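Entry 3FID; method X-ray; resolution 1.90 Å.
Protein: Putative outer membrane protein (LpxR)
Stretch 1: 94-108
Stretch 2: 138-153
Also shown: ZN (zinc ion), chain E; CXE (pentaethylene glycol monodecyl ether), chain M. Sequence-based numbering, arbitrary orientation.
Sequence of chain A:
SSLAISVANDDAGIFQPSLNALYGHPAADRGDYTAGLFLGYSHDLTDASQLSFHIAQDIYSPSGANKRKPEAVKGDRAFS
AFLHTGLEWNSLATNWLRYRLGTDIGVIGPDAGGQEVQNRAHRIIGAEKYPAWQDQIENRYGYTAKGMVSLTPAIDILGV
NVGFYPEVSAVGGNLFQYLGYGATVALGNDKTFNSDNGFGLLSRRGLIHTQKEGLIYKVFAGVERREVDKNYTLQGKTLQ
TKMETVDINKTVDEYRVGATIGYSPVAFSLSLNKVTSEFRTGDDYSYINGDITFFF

Stretch 1 94-108: TNWLRYRLGTDIGVI
Stretch 2 138-153: ENRYGYTAKGMVSLTP

Residues 97-108 and 140-151 form neighbouring antiparallel strands: their N-to-C directions differ by 165° and their axes approach to 4.5 Å. Both are extended, with phi mostly between -90° and -150° and psi between 120° and 160°; Gly106 (-171/-169) and Gly142 (-172/-166) are flatter still. The register pairs Leu97 with Leu151 (CA-CA 4.7 Å), Gly102 with Lys146 (CA-CA 4.9 Å) and Ile108 with Arg140 (CA-CA 5.5 Å), narrower and wider pairs alternating along the strands.

The wider pairs carry reciprocal backbone hydrogen bonds. Arg98 N donates to Ser150 O and Ser150 N to Arg98 O, both at 2.9 Å; Arg100 N reaches Met148 O at 2.9 Å and Met148 N returns to Arg100 O at 3.0 Å. Gly102 N to Lys146 O is 2.9 Å and Lys146 N to Gly102 O 2.8 Å, while Asp104 N to Thr144 O and Thr144 N to Asp104 O are both 3.0 Å. Gly106 N to Gly142 O (2.9 Å), Gly142 N to Gly106 O (2.8 Å), Ile108 N to Arg140 O (3.1 Å) and Arg140 N to Ile108 O (2.8 Å) complete the ladder. Angles at hydrogen of 151-169° support each bond. Beyond the paired strands, Thr152 N donates to Trp96 O at 3.1 Å with a more bent angle of 141°. Between rungs, CA-H groups also approach these carbonyls, as Tyr99 CA does Met148 O at 3.2 Å.

The face bearing Arg98, Arg100, Asp104, Lys146 and Met148 is largely buried, so its charges need partners. Asp104 (chi1 -87°) places OD1 1.8 Å from zinc and OD2 3.2 Å from Lys146 NZ in a salt bridge. Lys146, m-t-m-t, also donates from NZ to water 2 at 2.9 Å; that water also lies 2.8 Å from Asp104 OD2, one of several acceptors within its reach. Thr144 (p) sets OG1 2.7 Å from water 3, whose bond to Asp104 OD1 at 3.1 Å is weak. Gly102 leaves space beside the lysine: an ideal CB would lie 3.6 Å from Lys146 CE. The Arg98 and Arg100 guanidiniums find acceptors elsewhere in the structure. Thr152 OG1 contacts water 1 at 2.8 Å, and that water donates to Thr94 O at 3.0 Å.

On the other face, apolar groups suit a surface covered in part by detergent. Leu97 CD1 packs 3.6 Å from Val149 CG2 and 3.8 Å from CXE C6; Leu151 CG lies 3.7 Å from CXE C9. Farther along, Val107 (p) sets CG2 3.8 Å from the Tyr141 ring centroid, 8° off its normal: a CH-pi contact over the face.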

# COMPACT_ATOMS: atom_id res chain seq x y z
N THR A 94 -18.56 8.33 15.10
CA THR A 94 -18.61 9.08 16.35
C THR A 94 -17.19 9.61 16.69
O THR A 94 -16.27 9.43 15.89
CB THR A 94 -19.14 8.14 17.45
OG1 THR A 94 -19.04 8.79 18.71
CG2 THR A 94 -18.30 6.91 17.47
N ASN A 95 -17.01 10.24 17.86
CA ASN A 95 -15.67 10.65 18.35
C ASN A 95 -14.75 9.48 18.73
O ASN A 95 -13.55 9.68 18.98
CB ASN A 95 -15.77 11.59 19.57
CG ASN A 95 -15.62 13.08 19.21
OD1 ASN A 95 -15.92 13.54 18.09
ND2 ASN A 95 -15.17 13.87 20.19
N TRP A 96 -15.32 8.29 18.77
CA TRP A 96 -14.59 7.09 19.20
C TRP A 96 -14.53 5.99 18.13
O TRP A 96 -13.98 4.93 18.40
CB TRP A 96 -15.17 6.53 20.51
CG TRP A 96 -16.63 6.24 20.42
CD1 TRP A 96 -17.66 7.11 20.69
CD2 TRP A 96 -17.25 4.99 20.02
NE1 TRP A 96 -18.88 6.48 20.48
CE2 TRP A 96 -18.66 5.19 20.07
CE3 TRP A 96 -16.75 3.74 19.63
CZ2 TRP A 96 -19.57 4.17 19.75
CZ3 TRP A 96 -17.67 2.72 19.31
CH2 TRP A 96 -19.07 2.95 19.36
N LEU A 97 -15.10 6.23 16.94
CA LEU A 97 -15.13 5.23 15.86
C LEU A 97 -14.89 5.87 14.49
O LEU A 97 -15.55 6.85 14.15
CB LEU A 97 -16.47 4.50 15.83
CG LEU A 97 -16.41 3.16 15.08
CD1 LEU A 97 -16.21 2.02 16.08
CD2 LEU A 97 -17.60 2.91 14.19
N ARG A 98 -13.95 5.31 13.73
CA ARG A 98 -13.84 5.59 12.30
C ARG A 98 -14.15 4.32 11.50
O ARG A 98 -13.74 3.23 11.88
CB ARG A 98 -12.45 6.14 11.95
CG ARG A 98 -12.20 6.27 10.43
CD ARG A 98 -10.76 6.67 10.11
NE ARG A 98 -10.42 8.04 10.53
CZ ARG A 98 -10.77 9.15 9.89
NH1 ARG A 98 -10.38 10.33 10.37
NH2 ARG A 98 -11.55 9.10 8.81
N TYR A 99 -14.90 4.46 10.40
CA TYR A 99 -15.04 3.33 9.47
C TYR A 99 -14.85 3.74 8.00
O TYR A 99 -15.00 4.91 7.63
CB TYR A 99 -16.36 2.57 9.68
CG TYR A 99 -17.56 3.34 9.21
CD1 TYR A 99 -18.10 3.11 7.95
CD2 TYR A 99 -18.16 4.30 10.03
CE1 TYR A 99 -19.22 3.83 7.49
CE2 TYR A 99 -19.26 5.04 9.59
CZ TYR A 99 -19.78 4.80 8.33
OH TYR A 99 -20.87 5.49 7.88
N ARG A 100 -14.53 2.74 7.18
CA ARG A 100 -14.31 2.93 5.75
C ARG A 100 -14.92 1.79 5.00
O ARG A 100 -14.90 0.65 5.46
CB ARG A 100 -12.82 2.98 5.43
CG ARG A 100 -12.17 4.25 5.85
CD ARG A 100 -11.04 4.55 4.93
NE ARG A 100 -9.81 4.12 5.52
CZ ARG A 100 -8.80 3.61 4.82
NH1 ARG A 100 -8.87 3.45 3.49
NH2 ARG A 100 -7.74 3.24 5.48
N LEU A 101 -15.47 2.09 3.82
CA LEU A 101 -16.11 1.07 2.99
C LEU A 101 -15.78 1.42 1.56
O LEU A 101 -16.03 2.54 1.15
CB LEU A 101 -17.64 1.11 3.18
CG LEU A 101 -18.22 0.53 4.47
CD1 LEU A 101 -19.69 0.93 4.61
CD2 LEU A 101 -18.05 -0.98 4.44
N GLY A 102 -15.22 0.48 0.81
CA GLY A 102 -14.79 0.78 -0.56
C GLY A 102 -14.95 -0.37 -1.52
O GLY A 102 -15.04 -1.54 -1.12
N THR A 103 -15.01 -0.04 -2.81
CA THR A 103 -15.02 -1.05 -3.87
C THR A 103 -14.09 -0.62 -5.00
O THR A 103 -14.18 0.53 -5.44
CB THR A 103 -16.44 -1.26 -4.44
OG1 THR A 103 -17.33 -1.61 -3.37
CG2 THR A 103 -16.46 -2.39 -5.47
N ASP A 104 -13.20 -1.54 -5.42
CA ASP A 104 -12.36 -1.37 -6.62
C ASP A 104 -12.84 -2.26 -7.74
O ASP A 104 -13.37 -3.33 -7.49
CB ASP A 104 -10.89 -1.78 -6.35
CG ASP A 104 -10.06 -0.65 -5.79
OD1 ASP A 104 -8.83 -0.61 -6.05
OD2 ASP A 104 -10.64 0.22 -5.10
N ILE A 105 -12.60 -1.82 -8.97
CA ILE A 105 -12.56 -2.75 -10.09
C ILE A 105 -11.13 -2.73 -10.60
O ILE A 105 -10.43 -1.72 -10.54
CB ILE A 105 -13.56 -2.37 -11.20
CG1 ILE A 105 -13.43 -0.89 -11.58
CG2 ILE A 105 -14.98 -2.74 -10.72
CD1 ILE A 105 -14.45 -0.37 -12.65
N GLY A 106 -10.66 -3.88 -11.05
CA GLY A 106 -9.36 -3.91 -11.64
C GLY A 106 -9.00 -5.20 -12.33
O GLY A 106 -9.85 -6.10 -12.54
N VAL A 107 -7.72 -5.29 -12.66
CA VAL A 107 -7.15 -6.45 -13.36
C VAL A 107 -5.74 -6.74 -12.83
O VAL A 107 -4.97 -5.82 -12.53
CB VAL A 107 -7.14 -6.30 -14.92
CG1 VAL A 107 -6.40 -5.01 -15.39
CG2 VAL A 107 -6.57 -7.60 -15.61
N ILE A 108 -5.44 -8.03 -12.67
CA ILE A 108 -4.05 -8.50 -12.52
C ILE A 108 -3.77 -9.35 -13.75
O ILE A 108 -4.55 -10.26 -14.06
CB ILE A 108 -3.89 -9.36 -11.24
CG1 ILE A 108 -4.16 -8.50 -9.98
CG2 ILE A 108 -2.50 -9.96 -11.17
CD1 ILE A 108 -4.39 -9.32 -8.69
N GLU A 138 -1.12 -14.38 -15.71
CA GLU A 138 -2.15 -14.16 -16.74
C GLU A 138 -3.37 -13.38 -16.22
O GLU A 138 -3.62 -13.35 -15.00
CB GLU A 138 -2.63 -15.51 -17.26
CG GLU A 138 -3.56 -16.25 -16.31
CD GLU A 138 -3.92 -17.66 -16.82
OE1 GLU A 138 -4.51 -18.43 -16.05
OE2 GLU A 138 -3.59 -17.98 -17.97
N ASN A 139 -4.14 -12.80 -17.15
CA ASN A 139 -5.25 -11.90 -16.82
C ASN A 139 -6.32 -12.53 -15.93
O ASN A 139 -6.76 -13.66 -16.18
CB ASN A 139 -5.93 -11.35 -18.08
CG ASN A 139 -5.09 -10.32 -18.82
OD1 ASN A 139 -4.49 -9.43 -18.21
ND2 ASN A 139 -5.06 -10.41 -20.16
N ARG A 140 -6.72 -11.79 -14.90
CA ARG A 140 -7.98 -12.02 -14.22
C ARG A 140 -8.51 -10.65 -13.84
O ARG A 140 -7.83 -9.88 -13.19
CB ARG A 140 -7.85 -12.89 -12.98
CG ARG A 140 -9.21 -13.05 -12.30
CD ARG A 140 -9.17 -13.86 -11.06
NE ARG A 140 -8.85 -15.26 -11.31
CZ ARG A 140 -8.74 -16.16 -10.34
NH1 ARG A 140 -8.92 -15.80 -9.06
NH2 ARG A 140 -8.44 -17.42 -10.63
N TYR A 141 -9.72 -10.36 -14.32
CA TYR A 141 -10.41 -9.11 -14.05
C TYR A 141 -11.23 -9.36 -12.83
O TYR A 141 -11.69 -10.49 -12.62
CB TYR A 141 -11.33 -8.74 -15.22
CG TYR A 141 -10.61 -8.02 -16.30
CD1 TYR A 141 -10.59 -6.63 -16.34
CD2 TYR A 141 -9.93 -8.73 -17.30
CE1 TYR A 141 -9.87 -5.94 -17.34
CE2 TYR A 141 -9.23 -8.05 -18.31
CZ TYR A 141 -9.21 -6.65 -18.31
OH TYR A 141 -8.53 -5.99 -19.30
N GLY A 142 -11.41 -8.34 -12.00
CA GLY A 142 -12.18 -8.56 -10.80
C GLY A 142 -12.49 -7.31 -10.03
O GLY A 142 -12.34 -6.20 -10.53
N TYR A 143 -12.92 -7.52 -8.80
CA TYR A 143 -13.31 -6.45 -7.92
C TYR A 143 -12.70 -6.73 -6.55
O TYR A 143 -12.39 -7.90 -6.22
CB TYR A 143 -14.84 -6.40 -7.82
CG TYR A 143 -15.41 -7.55 -7.01
CD1 TYR A 143 -15.61 -8.81 -7.59
CD2 TYR A 143 -15.74 -7.38 -5.65
CE1 TYR A 143 -16.12 -9.87 -6.85
CE2 TYR A 143 -16.25 -8.44 -4.90
CZ TYR A 143 -16.45 -9.67 -5.51
OH TYR A 143 -16.95 -10.74 -4.79
N THR A 144 -12.49 -5.67 -5.76
CA THR A 144 -12.21 -5.84 -4.35
C THR A 144 -13.31 -5.11 -3.58
O THR A 144 -13.76 -4.07 -4.01
CB THR A 144 -10.77 -5.34 -3.92
OG1 THR A 144 -10.65 -3.90 -4.09
CG2 THR A 144 -9.71 -6.01 -4.77
N ALA A 145 -13.77 -5.72 -2.49
CA ALA A 145 -14.69 -5.08 -1.54
C ALA A 145 -13.89 -4.91 -0.27
O ALA A 145 -13.29 -5.87 0.21
CB ALA A 145 -15.90 -6.00 -1.28
N LYS A 146 -13.86 -3.68 0.26
CA LYS A 146 -12.93 -3.33 1.34
C LYS A 146 -13.67 -2.70 2.51
O LYS A 146 -14.60 -1.92 2.32
CB LYS A 146 -11.88 -2.33 0.83
CG LYS A 146 -11.00 -2.88 -0.30
CD LYS A 146 -10.01 -1.86 -0.78
CE LYS A 146 -10.65 -0.89 -1.74
NZ LYS A 146 -9.69 0.20 -2.06
N GLY A 147 -13.24 -3.00 3.72
CA GLY A 147 -13.86 -2.34 4.87
C GLY A 147 -12.85 -2.23 5.99
O GLY A 147 -11.97 -3.09 6.11
N MET A 148 -12.99 -1.18 6.79
CA MET A 148 -12.16 -1.01 7.98
C MET A 148 -12.99 -0.40 9.10
O MET A 148 -13.84 0.46 8.86
CB MET A 148 -10.95 -0.11 7.68
CG MET A 148 -9.97 0.00 8.83
SD MET A 148 -8.66 1.17 8.46
CE MET A 148 -9.38 2.57 9.32
N VAL A 149 -12.78 -0.89 10.32
CA VAL A 149 -13.25 -0.16 11.50
C VAL A 149 -12.14 0.01 12.52
O VAL A 149 -11.38 -0.92 12.77
CB VAL A 149 -14.51 -0.81 12.14
CG1 VAL A 149 -14.24 -2.22 12.58
CG2 VAL A 149 -15.00 0.03 13.33
N SER A 150 -12.08 1.20 13.11
CA SER A 150 -11.04 1.56 14.05
C SER A 150 -11.68 2.25 15.23
O SER A 150 -12.57 3.07 15.04
CB SER A 150 -10.06 2.54 13.38
OG SER A 150 -9.01 2.89 14.27
N LEU A 151 -11.26 1.90 16.44
CA LEU A 151 -11.55 2.71 17.61
C LEU A 151 -10.51 3.81 17.66
O LEU A 151 -9.39 3.64 17.15
CB LEU A 151 -11.50 1.87 18.89
CG LEU A 151 -12.46 0.69 18.96
CD1 LEU A 151 -12.07 -0.17 20.17
CD2 LEU A 151 -13.91 1.16 19.08
N THR A 152 -10.88 4.94 18.23
CA THR A 152 -10.05 6.14 18.14
C THR A 152 -9.81 6.89 19.48
O THR A 152 -9.91 8.13 19.52
CB THR A 152 -10.63 7.15 17.09
OG1 THR A 152 -11.88 7.67 17.56
CG2 THR A 152 -10.87 6.49 15.75
N PRO A 153 -9.46 6.16 20.56
CA PRO A 153 -9.14 6.91 21.78
C PRO A 153 -7.86 7.75 21.59
O PRO A 153 -6.84 7.26 21.07
CB PRO A 153 -8.92 5.82 22.83
CG PRO A 153 -8.45 4.60 22.01
CD PRO A 153 -9.32 4.70 20.76
ZN ZN E . -7.52 0.52 -5.66
C1 CXE M . -22.42 1.01 17.00
C2 CXE M . -21.68 -0.30 16.79
C3 CXE M . -20.30 -0.28 17.45
C4 CXE M . -19.25 -0.99 16.61
C5 CXE M . -18.05 -1.44 17.45
C6 CXE M . -16.85 -1.73 16.55
C7 CXE M . -15.53 -1.84 17.30
C8 CXE M . -14.48 -2.52 16.41
C9 CXE M . -13.03 -2.27 16.84
C10 CXE M . -12.22 -3.56 16.80
O11 CXE M . -10.84 -3.29 17.07
C12 CXE M . -10.20 -4.32 17.83
C13 CXE M . -9.01 -4.94 17.07
O14 CXE M . -7.91 -5.21 17.95
C15 CXE M . -6.72 -5.63 17.27
C16 CXE M . -5.45 -5.17 17.99
O17 CXE M . -4.43 -6.17 17.85
C18 CXE M . -3.12 -5.68 17.54
C19 CXE M . -2.15 -6.86 17.34
O20 CXE M . -1.58 -6.84 16.02
C21 CXE M . -0.80 -8.00 15.70
C22 CXE M . 0.64 -7.53 15.48
O23 CXE M . 1.49 -8.58 15.03
C24 CXE M . 2.84 -8.37 15.43
C25 CXE M . 3.33 -9.60 16.17
O26 CXE M . 4.60 -9.33 16.73
O HOH W 1 -13.33 9.17 15.74
O HOH W 2 -11.90 1.73 -3.15
O HOH W 3 -8.17 -2.91 -4.13
O HOH W 4 -6.84 -0.04 -3.57